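Local coordinates for hypothetical protein Cgl3021 (Corynebacterium glutamicum, PDB 2NSF), which probably catalyses the mycothiol-dependent isomerisation of maleylpyruvate with the help of a bound zinc ion, at residues A[34-39]-A[130-135]; A[75-80]-A[122-127]; A[143-146]-A[150-153]; A[157-162]-A[183-188]; A[233-238]-A[245-250]. All blocks are in the same frame, centred on the assembly; numbering follows the deposited sequence.

Interaction 1 of 5, residues A[34-39]-A[130-135]; sequences TLARLG and VAWRET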
# COMPACT_ATOMS: atom_id res chain seq x y z
N THR A 34 14.21 4.71 4.44
CA THR A 34 14.28 3.91 5.65
C THR A 34 12.92 3.29 5.96
O THR A 34 12.83 2.11 6.32
CB THR A 34 14.76 4.75 6.85
OG1 THR A 34 16.10 5.18 6.60
CG2 THR A 34 14.74 3.93 8.14
N LEU A 35 11.87 4.08 5.83
CA LEU A 35 10.52 3.59 6.10
C LEU A 35 10.13 2.48 5.14
O LEU A 35 9.46 1.53 5.53
CB LEU A 35 9.50 4.73 6.03
CG LEU A 35 9.40 5.59 7.30
CD1 LEU A 35 8.53 6.80 7.02
CD2 LEU A 35 8.81 4.77 8.44
N ALA A 36 10.54 2.60 3.88
CA ALA A 36 10.22 1.57 2.89
C ALA A 36 10.99 0.30 3.22
O ALA A 36 10.45 -0.81 3.11
CB ALA A 36 10.58 2.05 1.48
N ARG A 37 12.25 0.45 3.62
CA ARG A 37 13.08 -0.69 3.97
C ARG A 37 12.54 -1.35 5.24
O ARG A 37 12.49 -2.57 5.33
CB ARG A 37 14.53 -0.25 4.18
CG ARG A 37 15.23 0.11 2.88
CD ARG A 37 16.59 0.73 3.13
NE ARG A 37 17.36 0.85 1.89
CZ ARG A 37 18.46 1.57 1.76
NH1 ARG A 37 18.95 2.25 2.80
NH2 ARG A 37 19.10 1.61 0.59
N LEU A 38 12.14 -0.54 6.22
CA LEU A 38 11.60 -1.08 7.47
C LEU A 38 10.32 -1.86 7.20
O LEU A 38 10.10 -2.94 7.76
CB LEU A 38 11.31 0.06 8.45
CG LEU A 38 12.52 0.64 9.18
CD1 LEU A 38 12.12 1.88 9.95
CD2 LEU A 38 13.10 -0.42 10.13
N GLY A 39 9.47 -1.31 6.34
CA GLY A 39 8.22 -1.98 6.00
C GLY A 39 8.47 -3.29 5.28
O GLY A 39 7.74 -4.26 5.48
N VAL A 130 18.50 -1.79 -4.94
CA VAL A 130 19.66 -1.38 -5.73
C VAL A 130 19.25 -0.23 -6.63
O VAL A 130 19.98 0.75 -6.76
CB VAL A 130 20.19 -2.54 -6.61
CG1 VAL A 130 21.23 -2.02 -7.60
CG2 VAL A 130 20.82 -3.62 -5.74
N ALA A 131 18.08 -0.35 -7.25
CA ALA A 131 17.58 0.69 -8.15
C ALA A 131 17.53 2.02 -7.41
O ALA A 131 17.95 3.05 -7.94
CB ALA A 131 16.19 0.32 -8.67
N TRP A 132 17.02 2.00 -6.18
CA TRP A 132 16.94 3.22 -5.38
C TRP A 132 18.32 3.74 -5.00
O TRP A 132 18.58 4.94 -5.10
CB TRP A 132 16.12 2.98 -4.11
CG TRP A 132 14.64 2.88 -4.33
CD1 TRP A 132 13.92 3.51 -5.30
CD2 TRP A 132 13.70 2.18 -3.51
NE1 TRP A 132 12.58 3.25 -5.14
CE2 TRP A 132 12.41 2.43 -4.05
CE3 TRP A 132 13.81 1.37 -2.38
CZ2 TRP A 132 11.24 1.91 -3.49
CZ3 TRP A 132 12.64 0.84 -1.82
CH2 TRP A 132 11.38 1.11 -2.37
N ARG A 133 19.20 2.85 -4.56
CA ARG A 133 20.54 3.25 -4.15
C ARG A 133 21.35 3.89 -5.28
O ARG A 133 22.16 4.78 -5.03
CB ARG A 133 21.32 2.05 -3.61
CG ARG A 133 20.78 1.46 -2.32
CD ARG A 133 21.89 0.78 -1.52
NE ARG A 133 22.73 -0.08 -2.36
CZ ARG A 133 23.77 -0.77 -1.91
NH1 ARG A 133 24.11 -0.71 -0.63
NH2 ARG A 133 24.47 -1.53 -2.75
N GLU A 134 21.12 3.44 -6.51
CA GLU A 134 21.87 3.98 -7.64
C GLU A 134 21.17 5.13 -8.38
O GLU A 134 21.66 5.59 -9.41
CB GLU A 134 22.20 2.86 -8.63
CG GLU A 134 22.86 1.65 -7.96
CD GLU A 134 23.38 0.63 -8.96
OE1 GLU A 134 22.75 0.47 -10.03
OE2 GLU A 134 24.40 -0.01 -8.67
N THR A 135 20.05 5.59 -7.84
CA THR A 135 19.30 6.68 -8.45
C THR A 135 19.99 8.02 -8.21
O THR A 135 20.37 8.34 -7.09
CB THR A 135 17.86 6.73 -7.90
OG1 THR A 135 17.15 5.56 -8.31
CG2 THR A 135 17.12 7.97 -8.41
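Ala36 and Arg37 on one helix meet Trp132 and Arg133 on another, and each neighbouring pair makes a different kind of touch. The methyl CB of Ala36 rests against the outer corner of the indole, 4.0 Å from Trp132 CH2 and 4.1 Å from Trp132 CZ3, an oblique approach. With CG anti to the carbonyl carbon (chi1 -75°), Trp132 carries its six-membered ring across the gap, which is how contact is made although the nearest CA atoms, those of Ala36 and Trp132, stand 10.8 Å apart. The second touch is between two arginines whose chains cross at about a right angle. Arg37, extended from CG to NE, brings NH2 to within 3.4 Å of Arg133 CG, so the aliphatic part of Arg133 borders the edge of the Arg37 guanidinium. The two guanidinium planes are turned 70° apart, and Arg37 NH2 remains 5.0 Å from Arg133 NE. Such proximity of like charges is probably eased by Asp129, one turn before Arg133, whose carboxylate forms a salt bridge with Arg37 NE. A further polar bond, from Trp132 NE1 to Thr157 OG1, satisfies the indole nitrogen and fixes the rotation of the ring. Trp132 also packs on Leu158 and Arg161 of helix 156-171, on Met84 of helix 66-89 and on the ring of Trp140, while Ala36 touches Ser162; the sparse direct contact between helices 29-49 and 114-133 is thus completed by the other two long helices of the bundle.

Interaction 2 of 5, residues A[75-80]-A[122-127]; sequences YNAIAL and EHSVAR. With SO4 (sulfate ion), chain C.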
# COMPACT_ATOMS: atom_id res chain seq x y z
N TYR A 75 5.75 -8.66 -7.89
CA TYR A 75 5.52 -7.99 -9.17
C TYR A 75 5.41 -6.48 -9.00
O TYR A 75 5.71 -5.72 -9.92
CB TYR A 75 4.28 -8.58 -9.86
CG TYR A 75 4.47 -10.03 -10.26
CD1 TYR A 75 5.60 -10.42 -10.98
CD2 TYR A 75 3.54 -11.01 -9.91
CE1 TYR A 75 5.81 -11.76 -11.33
CE2 TYR A 75 3.74 -12.36 -10.26
CZ TYR A 75 4.88 -12.71 -10.97
OH TYR A 75 5.10 -14.03 -11.31
N ASN A 76 4.98 -6.05 -7.82
CA ASN A 76 4.89 -4.62 -7.55
C ASN A 76 6.31 -4.06 -7.45
O ASN A 76 6.59 -2.99 -7.97
CB ASN A 76 4.10 -4.35 -6.26
CG ASN A 76 4.23 -2.92 -5.77
OD1 ASN A 76 5.12 -2.61 -4.98
ND2 ASN A 76 3.36 -2.04 -6.26
N ALA A 77 7.21 -4.79 -6.79
CA ALA A 77 8.59 -4.33 -6.67
C ALA A 77 9.18 -4.17 -8.07
O ALA A 77 9.86 -3.19 -8.36
CB ALA A 77 9.42 -5.33 -5.87
N ILE A 78 8.91 -5.14 -8.93
CA ILE A 78 9.39 -5.11 -10.30
C ILE A 78 8.80 -3.91 -11.05
O ILE A 78 9.50 -3.22 -11.80
CB ILE A 78 9.03 -6.42 -11.04
CG1 ILE A 78 9.87 -7.57 -10.47
CG2 ILE A 78 9.25 -6.26 -12.54
CD1 ILE A 78 9.42 -8.95 -10.92
N ALA A 79 7.51 -3.65 -10.84
CA ALA A 79 6.85 -2.53 -11.50
C ALA A 79 7.47 -1.20 -11.07
O ALA A 79 7.60 -0.28 -11.89
CB ALA A 79 5.36 -2.55 -11.18
N LEU A 80 7.85 -1.09 -9.80
CA LEU A 80 8.46 0.13 -9.31
C LEU A 80 9.87 0.29 -9.86
O LEU A 80 10.37 1.40 -10.02
CB LEU A 80 8.46 0.14 -7.77
CG LEU A 80 7.06 0.21 -7.15
CD1 LEU A 80 7.18 0.23 -5.64
CD2 LEU A 80 6.33 1.46 -7.64
N GLU A 122 12.42 -12.27 -2.40
CA GLU A 122 13.74 -11.85 -1.97
C GLU A 122 14.52 -11.11 -3.05
O GLU A 122 15.10 -10.06 -2.80
CB GLU A 122 14.52 -13.07 -1.49
CG GLU A 122 15.84 -12.75 -0.84
CD GLU A 122 16.52 -13.99 -0.32
OE1 GLU A 122 15.97 -14.62 0.61
OE2 GLU A 122 17.59 -14.34 -0.84
N HIS A 123 14.52 -11.66 -4.26
CA HIS A 123 15.26 -11.05 -5.36
C HIS A 123 14.65 -9.73 -5.84
O HIS A 123 15.37 -8.77 -6.11
CB HIS A 123 15.39 -12.02 -6.53
CG HIS A 123 16.38 -11.59 -7.56
ND1 HIS A 123 17.72 -11.42 -7.28
CD2 HIS A 123 16.23 -11.27 -8.87
CE1 HIS A 123 18.35 -11.01 -8.37
NE2 HIS A 123 17.47 -10.92 -9.35
N SER A 124 13.33 -9.69 -5.96
CA SER A 124 12.66 -8.47 -6.41
C SER A 124 12.90 -7.34 -5.39
O SER A 124 13.07 -6.18 -5.77
CB SER A 124 11.16 -8.72 -6.60
OG SER A 124 10.55 -9.12 -5.39
N VAL A 125 12.92 -7.69 -4.11
CA VAL A 125 13.17 -6.71 -3.06
C VAL A 125 14.58 -6.16 -3.23
O VAL A 125 14.80 -4.94 -3.24
CB VAL A 125 13.07 -7.34 -1.65
CG1 VAL A 125 13.81 -6.48 -0.63
CG2 VAL A 125 11.61 -7.49 -1.24
N ALA A 126 15.55 -7.06 -3.37
CA ALA A 126 16.95 -6.68 -3.51
C ALA A 126 17.19 -5.80 -4.74
O ALA A 126 17.95 -4.83 -4.67
CB ALA A 126 17.83 -7.93 -3.58
N ARG A 127 16.54 -6.12 -5.85
CA ARG A 127 16.71 -5.35 -7.07
C ARG A 127 16.12 -3.95 -7.00
O ARG A 127 16.68 -3.01 -7.56
CB ARG A 127 16.13 -6.13 -8.26
CG ARG A 127 16.88 -7.42 -8.55
CD ARG A 127 18.24 -7.14 -9.17
NE ARG A 127 18.10 -6.65 -10.54
CZ ARG A 127 19.09 -6.15 -11.27
NH1 ARG A 127 20.31 -6.05 -10.76
NH2 ARG A 127 18.86 -5.74 -12.51
S SO4 C . -0.20 -2.04 -8.22
O1 SO4 C . -1.03 -3.00 -7.48
O2 SO4 C . -0.67 -1.99 -9.62
O3 SO4 C . -0.32 -0.69 -7.62
O4 SO4 C . 1.21 -2.46 -8.17
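Ala77 and Ser124 mark the place where helices 66-89 and 114-133 come close, their CA atoms only 5.8 Å apart. Small side chains allow this: Ala77 CB sits 3.7 Å from Ser124 O, and the CB atoms of Ala77 and Ser124 are 3.9 Å apart. The serine hydroxyl does not reach across for a polar partner. With chi1 at 60°, OG lies between the backbone N and the carbonyl carbon, and it bonds back into its own helix, to the carbonyl oxygens of Leu120 and His121, so that it meets Ala77 only as a packing neighbour, beside CB. Both helices belong to the helical bundle of the N-terminal domain, consistent with the DinB-like four-helix arrangement of this family, in which the zinc site lies among the helices; the side chain of Ala77 is about 9 Å from that of the zinc ligand His72. Toward the surface the contact thins out. The exposed Ile78 adds a single looser touch, its CG1 lying 4.2 Å from Ser124 CB. On helix 66-89, away from Ser124, the buried Asn76 has its CG anti to the backbone N (chi1 167°), and its amide has two uses: OD1 accepts from Arg161 NH1, while ND2 donates an almost straight bond of 2.9 Å to O4 of a sulfate ion, with an angle of 166° at the hydrogen. That sulfate, probably from the crystallisation liquor, is also bound by Tyr96 OH and Arg102 NH2.

Interaction 3 of 5, residues A[143-146]-A[150-153]; sequences EVLT and RTVP. With SO4 (sulfate ion), chain B.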
# COMPACT_ATOMS: atom_id res chain seq x y z
N GLU A 143 9.50 13.07 -13.58
CA GLU A 143 8.09 12.71 -13.61
C GLU A 143 7.83 11.37 -14.26
O GLU A 143 8.34 11.07 -15.34
CB GLU A 143 7.27 13.77 -14.35
CG GLU A 143 7.31 15.15 -13.72
CD GLU A 143 6.13 16.01 -14.15
OE1 GLU A 143 5.71 15.90 -15.33
OE2 GLU A 143 5.62 16.79 -13.32
N VAL A 144 7.02 10.56 -13.59
CA VAL A 144 6.65 9.24 -14.08
C VAL A 144 5.15 9.07 -13.86
O VAL A 144 4.52 9.89 -13.18
CB VAL A 144 7.43 8.14 -13.33
CG1 VAL A 144 8.92 8.28 -13.60
CG2 VAL A 144 7.15 8.23 -11.83
N LEU A 145 4.59 8.01 -14.42
CA LEU A 145 3.16 7.76 -14.28
C LEU A 145 2.90 6.50 -13.47
O LEU A 145 3.56 5.48 -13.68
CB LEU A 145 2.53 7.62 -15.67
CG LEU A 145 1.02 7.86 -15.79
CD1 LEU A 145 0.72 9.33 -15.51
CD2 LEU A 145 0.54 7.48 -17.18
N THR A 146 1.96 6.58 -12.54
CA THR A 146 1.61 5.42 -11.73
C THR A 146 0.64 4.58 -12.55
O THR A 146 0.13 5.04 -13.58
CB THR A 146 0.90 5.81 -10.41
OG1 THR A 146 -0.43 6.26 -10.69
CG2 THR A 146 1.67 6.90 -9.70
N ARG A 150 -1.59 8.59 -12.28
CA ARG A 150 -1.12 9.80 -11.62
C ARG A 150 0.28 10.19 -12.07
O ARG A 150 1.16 9.34 -12.24
CB ARG A 150 -1.16 9.63 -10.11
CG ARG A 150 -2.56 9.42 -9.56
CD ARG A 150 -2.53 9.18 -8.06
NE ARG A 150 -1.78 10.24 -7.40
CZ ARG A 150 -0.77 10.07 -6.55
NH1 ARG A 150 -0.35 8.86 -6.21
NH2 ARG A 150 -0.17 11.13 -6.06
N THR A 151 0.48 11.49 -12.25
CA THR A 151 1.77 12.01 -12.66
C THR A 151 2.50 12.46 -11.40
O THR A 151 2.12 13.43 -10.74
CB THR A 151 1.59 13.19 -13.66
OG1 THR A 151 0.96 12.70 -14.85
CG2 THR A 151 2.93 13.78 -14.03
N VAL A 152 3.55 11.72 -11.06
CA VAL A 152 4.31 11.97 -9.85
C VAL A 152 5.82 11.89 -10.04
O VAL A 152 6.30 11.36 -11.05
CB VAL A 152 3.94 10.92 -8.77
CG1 VAL A 152 2.44 10.92 -8.53
CG2 VAL A 152 4.38 9.53 -9.25
N PRO A 153 6.59 12.44 -9.09
CA PRO A 153 8.05 12.37 -9.21
C PRO A 153 8.44 10.92 -8.91
O PRO A 153 7.71 10.22 -8.21
CB PRO A 153 8.53 13.35 -8.15
CG PRO A 153 7.47 13.26 -7.10
CD PRO A 153 6.19 13.23 -7.91
S SO4 B . -1.53 5.50 -7.10
O1 SO4 B . -1.58 6.35 -8.31
O2 SO4 B . -0.66 4.34 -7.35
O3 SO4 B . -2.89 5.03 -6.80
O4 SO4 B . -1.00 6.27 -5.97
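Thr146 and Arg150 converge through two torsions. At Thr146, chi1 of 72° tucks OG1 between the backbone N and the carbonyl carbon, where it accepts from Arg150 N at 3.1 Å and donates to O1 of a sulfate ion. At Arg150 the chain bends at chi3 (53°), folding the guanidinium back so that NH1 grips O4 of the same sulfate at 2.7 Å; a second bond from NH1, to O1, is weak. Arg163 NH1 binds the anion too, which probably comes from the crystallisation liquor and would be expected to offset the positive charge of the two arginines. One face of the Arg150 guanidinium is partly overlain by CG1 of Val152. The main chain carries the rest of the contact. Val144 N gives a bond of 2.8 Å to Val152 O, and the return bond from Val152 N to Val144 O measures 3.0 Å; beyond them Thr146 N reaches Arg150 O at 2.9 Å, in the carbonyl plane. Val144 and Val152 share one face of the sheet, their CG2 methyls 4.0 Å apart, and that face turns inward: Val144 packs on Leu83 and Trp86 of helix 66-89. On the other face Leu145 CD1 lies 3.4 Å from Thr151 OG1. The strand axes run at 134° to each other, a strongly twisted antiparallel pairing with Val144 and Val152 as its hydrogen-bonded pair; strands 143-145 and 151-153 form a short beta hairpin leading into helix 156-171.

Interaction 4 of 5, residues A[157-162]-A[183-188]; sequences TLWMRS and EVILRT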
# COMPACT_ATOMS: atom_id res chain seq x y z
N THR A 157 7.82 6.37 -5.64
CA THR A 157 7.93 4.92 -5.50
C THR A 157 8.26 4.52 -4.07
O THR A 157 7.94 3.41 -3.65
CB THR A 157 9.02 4.33 -6.43
OG1 THR A 157 10.30 4.87 -6.08
CG2 THR A 157 8.71 4.64 -7.89
N LEU A 158 8.89 5.41 -3.32
CA LEU A 158 9.22 5.11 -1.93
C LEU A 158 7.92 5.02 -1.14
O LEU A 158 7.75 4.15 -0.29
CB LEU A 158 10.12 6.20 -1.35
CG LEU A 158 11.50 6.35 -2.01
CD1 LEU A 158 12.17 7.62 -1.51
CD2 LEU A 158 12.36 5.12 -1.72
N TRP A 159 6.99 5.92 -1.44
CA TRP A 159 5.69 5.94 -0.78
C TRP A 159 4.84 4.77 -1.27
O TRP A 159 4.22 4.05 -0.49
CB TRP A 159 4.96 7.25 -1.07
CG TRP A 159 3.48 7.21 -0.76
CD1 TRP A 159 2.46 7.42 -1.65
CD2 TRP A 159 2.86 6.95 0.50
NE1 TRP A 159 1.25 7.30 -1.01
CE2 TRP A 159 1.47 7.01 0.31
CE3 TRP A 159 3.36 6.66 1.79
CZ2 TRP A 159 0.55 6.79 1.35
CZ3 TRP A 159 2.44 6.45 2.83
CH2 TRP A 159 1.05 6.52 2.60
N MET A 160 4.83 4.58 -2.59
CA MET A 160 4.04 3.50 -3.17
C MET A 160 4.45 2.15 -2.62
O MET A 160 3.60 1.32 -2.28
CB MET A 160 4.19 3.53 -4.69
CG MET A 160 3.60 4.77 -5.33
SD MET A 160 4.21 5.04 -7.00
CE MET A 160 3.20 3.91 -7.91
N ARG A 161 5.75 1.91 -2.52
CA ARG A 161 6.21 0.63 -2.00
C ARG A 161 5.84 0.50 -0.52
O ARG A 161 5.44 -0.57 -0.06
CB ARG A 161 7.72 0.47 -2.18
CG ARG A 161 8.26 -0.89 -1.74
CD ARG A 161 7.61 -2.04 -2.53
NE ARG A 161 8.25 -3.32 -2.23
CZ ARG A 161 7.82 -4.50 -2.67
NH1 ARG A 161 6.74 -4.57 -3.43
NH2 ARG A 161 8.47 -5.61 -2.34
N SER A 162 5.97 1.60 0.23
CA SER A 162 5.63 1.58 1.65
C SER A 162 4.17 1.17 1.86
O SER A 162 3.88 0.38 2.76
CB SER A 162 5.88 2.95 2.29
OG SER A 162 7.27 3.24 2.34
N GLU A 183 3.08 5.87 12.53
CA GLU A 183 2.04 6.88 12.44
C GLU A 183 2.13 7.77 11.20
O GLU A 183 1.11 8.11 10.60
CB GLU A 183 2.06 7.73 13.70
CG GLU A 183 0.91 8.71 13.81
CD GLU A 183 0.90 9.40 15.16
OE1 GLU A 183 0.82 8.69 16.18
OE2 GLU A 183 0.97 10.65 15.20
N VAL A 184 3.34 8.17 10.80
CA VAL A 184 3.47 9.04 9.64
C VAL A 184 2.88 8.36 8.40
O VAL A 184 2.29 9.01 7.54
CB VAL A 184 4.95 9.44 9.38
CG1 VAL A 184 5.77 8.23 8.97
CG2 VAL A 184 5.01 10.54 8.33
N ILE A 185 3.01 7.04 8.33
CA ILE A 185 2.45 6.30 7.20
C ILE A 185 0.94 6.20 7.33
O ILE A 185 0.21 6.36 6.35
CB ILE A 185 3.09 4.90 7.09
CG1 ILE A 185 4.53 5.04 6.59
CG2 ILE A 185 2.27 4.02 6.14
CD1 ILE A 185 5.32 3.76 6.59
N LEU A 186 0.45 5.95 8.55
CA LEU A 186 -0.99 5.86 8.77
C LEU A 186 -1.68 7.20 8.48
O LEU A 186 -2.74 7.23 7.85
CB LEU A 186 -1.29 5.44 10.21
CG LEU A 186 -0.96 4.00 10.61
CD1 LEU A 186 -1.29 3.78 12.08
CD2 LEU A 186 -1.76 3.03 9.74
N ARG A 187 -1.07 8.30 8.93
CA ARG A 187 -1.65 9.62 8.69
C ARG A 187 -1.72 9.92 7.20
O ARG A 187 -2.70 10.48 6.71
CB ARG A 187 -0.83 10.71 9.38
CG ARG A 187 -0.95 10.73 10.90
CD ARG A 187 -0.42 12.05 11.46
NE ARG A 187 0.94 12.33 11.00
CZ ARG A 187 2.05 12.04 11.69
NH1 ARG A 187 1.97 11.46 12.88
NH2 ARG A 187 3.24 12.32 11.17
N THR A 188 -0.67 9.55 6.48
CA THR A 188 -0.63 9.79 5.04
C THR A 188 -1.68 8.93 4.33
O THR A 188 -2.30 9.38 3.36
CB THR A 188 0.77 9.51 4.47
OG1 THR A 188 1.74 10.30 5.18
CG2 THR A 188 0.83 9.91 2.99
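Trp159 and Thr188 face each other from opposite directions, and both side chains are set for the meeting. The indole has CG anti to the backbone N (chi1 164°), which swings its six-membered ring toward the second helix. Thr188 likewise places its methyl CG2 anti to the backbone N, and the methyl sits over one face of that ring in a CH-pi contact: CG2 is 3.7 Å from the centroid of the six-membered ring of Trp159, 22° off the ring normal. Its hydroxyl, on another branch, bonds to Val184 O at 2.7 Å within the helix and also pairs with Phe24 N. Rotation of the methyl branch is thereby restrained. Ile185 borders the ring differently. Its carbonyl oxygen lies at the edge, in the ring plane, 3.8 Å from Trp159 CH2, while its branch CG2 is 4.1 Å from Trp159 CZ3; the end of the longer branch, CD1, approaches Ser162 CB at 4.4 Å. Ser162 OG turns back to Leu158 O at 2.8 Å, and that oxygen takes Ser162 N from the other face of its plane. The indole is fixed further by the bond from NE1 to Glu192 and by the rings of Phe24 and His25. With axes 11.7 Å apart and nearly perpendicular, the two segments meet through a long tryptophan reach rather than close backbones, a buried interface joining the zinc-binding N-terminal helical bundle to the first helix of the C-terminal domain.

Interaction 5 of 5, residues A[233-238]-A[245-250]; sequences AGIVRY and DGVTSS. With SO4 (sulfate ion), chain D.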
# COMPACT_ATOMS: atom_id res chain seq x y z
N ALA A 233 -4.98 3.89 13.68
CA ALA A 233 -4.86 2.55 13.11
C ALA A 233 -6.26 2.01 12.81
O ALA A 233 -6.47 1.34 11.80
CB ALA A 233 -4.14 1.63 14.09
N GLY A 234 -7.20 2.31 13.69
CA GLY A 234 -8.57 1.85 13.50
C GLY A 234 -9.26 2.42 12.27
O GLY A 234 -9.90 1.68 11.52
N ILE A 235 -9.13 3.73 12.05
CA ILE A 235 -9.80 4.30 10.89
C ILE A 235 -9.10 3.94 9.59
O ILE A 235 -9.75 3.85 8.56
CB ILE A 235 -9.97 5.85 10.99
CG1 ILE A 235 -8.62 6.56 11.05
CG2 ILE A 235 -10.82 6.18 12.21
CD1 ILE A 235 -8.72 8.07 10.92
N VAL A 236 -7.79 3.72 9.63
CA VAL A 236 -7.08 3.34 8.42
C VAL A 236 -7.44 1.90 8.04
O VAL A 236 -7.64 1.61 6.87
CB VAL A 236 -5.56 3.51 8.57
CG1 VAL A 236 -4.84 2.97 7.32
CG2 VAL A 236 -5.23 5.00 8.74
N ARG A 237 -7.53 1.00 9.02
CA ARG A 237 -7.91 -0.38 8.70
C ARG A 237 -9.29 -0.33 8.04
O ARG A 237 -9.55 -1.01 7.05
CB ARG A 237 -7.99 -1.26 9.96
CG ARG A 237 -8.64 -2.63 9.71
CD ARG A 237 -8.82 -3.44 11.00
NE ARG A 237 -7.61 -4.17 11.39
CZ ARG A 237 -7.17 -5.28 10.79
NH1 ARG A 237 -6.07 -5.87 11.22
NH2 ARG A 237 -7.84 -5.80 9.77
N TYR A 238 -10.17 0.49 8.62
CA TYR A 238 -11.52 0.65 8.11
C TYR A 238 -11.54 1.24 6.69
O TYR A 238 -12.18 0.69 5.79
CB TYR A 238 -12.33 1.56 9.04
CG TYR A 238 -13.66 2.01 8.46
CD1 TYR A 238 -14.73 1.13 8.35
CD2 TYR A 238 -13.83 3.31 8.00
CE1 TYR A 238 -15.94 1.53 7.78
CE2 TYR A 238 -15.03 3.73 7.43
CZ TYR A 238 -16.08 2.83 7.33
OH TYR A 238 -17.27 3.23 6.76
N ASP A 245 -13.68 -3.34 13.11
CA ASP A 245 -13.49 -3.64 14.53
C ASP A 245 -12.89 -2.50 15.34
O ASP A 245 -13.08 -2.42 16.55
CB ASP A 245 -12.62 -4.88 14.72
CG ASP A 245 -13.32 -6.16 14.32
OD1 ASP A 245 -14.56 -6.17 14.25
OD2 ASP A 245 -12.61 -7.17 14.09
N GLY A 246 -12.14 -1.61 14.69
CA GLY A 246 -11.52 -0.52 15.42
C GLY A 246 -12.24 0.81 15.36
O GLY A 246 -11.68 1.83 15.74
N VAL A 247 -13.49 0.82 14.89
CA VAL A 247 -14.23 2.07 14.79
C VAL A 247 -15.69 1.97 15.21
O VAL A 247 -16.25 0.87 15.31
CB VAL A 247 -14.20 2.60 13.33
CG1 VAL A 247 -12.76 2.75 12.86
CG2 VAL A 247 -14.95 1.64 12.42
N THR A 248 -16.31 3.12 15.44
CA THR A 248 -17.73 3.20 15.80
C THR A 248 -18.33 4.31 14.96
O THR A 248 -17.60 5.16 14.42
CB THR A 248 -17.96 3.51 17.29
OG1 THR A 248 -17.38 4.78 17.62
CG2 THR A 248 -17.35 2.42 18.16
N SER A 249 -19.66 4.32 14.84
CA SER A 249 -20.35 5.33 14.04
C SER A 249 -21.20 6.28 14.87
O SER A 249 -21.80 5.89 15.87
CB SER A 249 -21.24 4.65 13.00
OG SER A 249 -22.04 5.59 12.31
N SER A 250 -21.26 7.53 14.44
CA SER A 250 -22.04 8.55 15.12
C SER A 250 -23.54 8.27 14.99
O SER A 250 -24.35 8.84 15.72
CB SER A 250 -21.73 9.93 14.52
OG SER A 250 -22.05 9.95 13.15
S SO4 D . -5.33 -3.40 14.53
O1 SO4 D . -5.24 -4.81 14.97
O2 SO4 D . -4.02 -2.75 14.32
O3 SO4 D . -6.30 -3.17 13.44
O4 SO4 D . -5.89 -2.70 15.67
O HOH W 1 -11.29 -0.72 12.05
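In the C-terminal domain, helix 232-239 links two neighbouring antiparallel strands of a mixed four-stranded sheet, 226-230 and the outermost 247-249, and packs against one side of that sheet. Val247 is the residue of 245-250 that meets the helix most fully. Its CG1, anti to the carbonyl carbon (chi1 -56°), wedges against the backbone of Gly234, 3.3 Å from Gly234 O, and touches two flanking side chains: Ile235 CG2 and Tyr238 CB each lie 4.0 Å from Val247 CG1. The other branch, CG2, comes obliquely to the tyrosine ring, 4.1 Å from Tyr238 CD1. Both Ile235 and Tyr238 cross the valine at about a right angle, and they reach on to the neighbouring strands: Val228 touches both Val247 and Tyr238, and Leu208 touches Ile235 and Tyr238. The phenolic OH is bonded to Pro255 O. At the neighbouring glycines the two backbones come close: the CA atoms of Gly234 and Gly246 are 4.2 Å apart, an approach made possible because neither residue carries a side chain. Beside the contact, Arg237 bends at chi3 and also pairs through NH2 with Arg242 O; its NE donates a nearly straight bond of 2.6 Å to O3 of a sulfate ion, probably from the crystallisation liquor. A water joins the two backbones, donating to Gly234 O at 2.8 Å and accepting from Gly246 N at 2.9 Å.

Overall arrangement
Interactions 1 and 2 share helix 114-133, their centres 11 Å apart, with interaction 2 nested inside the chain loop closed by interaction 1. The hairpin of interaction 3 follows, then interactions 4 and 5 in series. Segment 157-162 is the meeting point: it touches interaction 1 through Trp132 and Ala36, interaction 2 through Arg161 and interaction 3 through Met160, and its helix supplies the zinc ligands Glu164 and His168. Interaction 4 bridges the N-terminal bundle to the C-terminal domain, where Leu186 packs on Ala233 and Val236 of interaction 5, whose centre is about 31 Å from that of interaction 1. The metal-bearing bundle and the sheet domain are thereby coupled through helix 183-199.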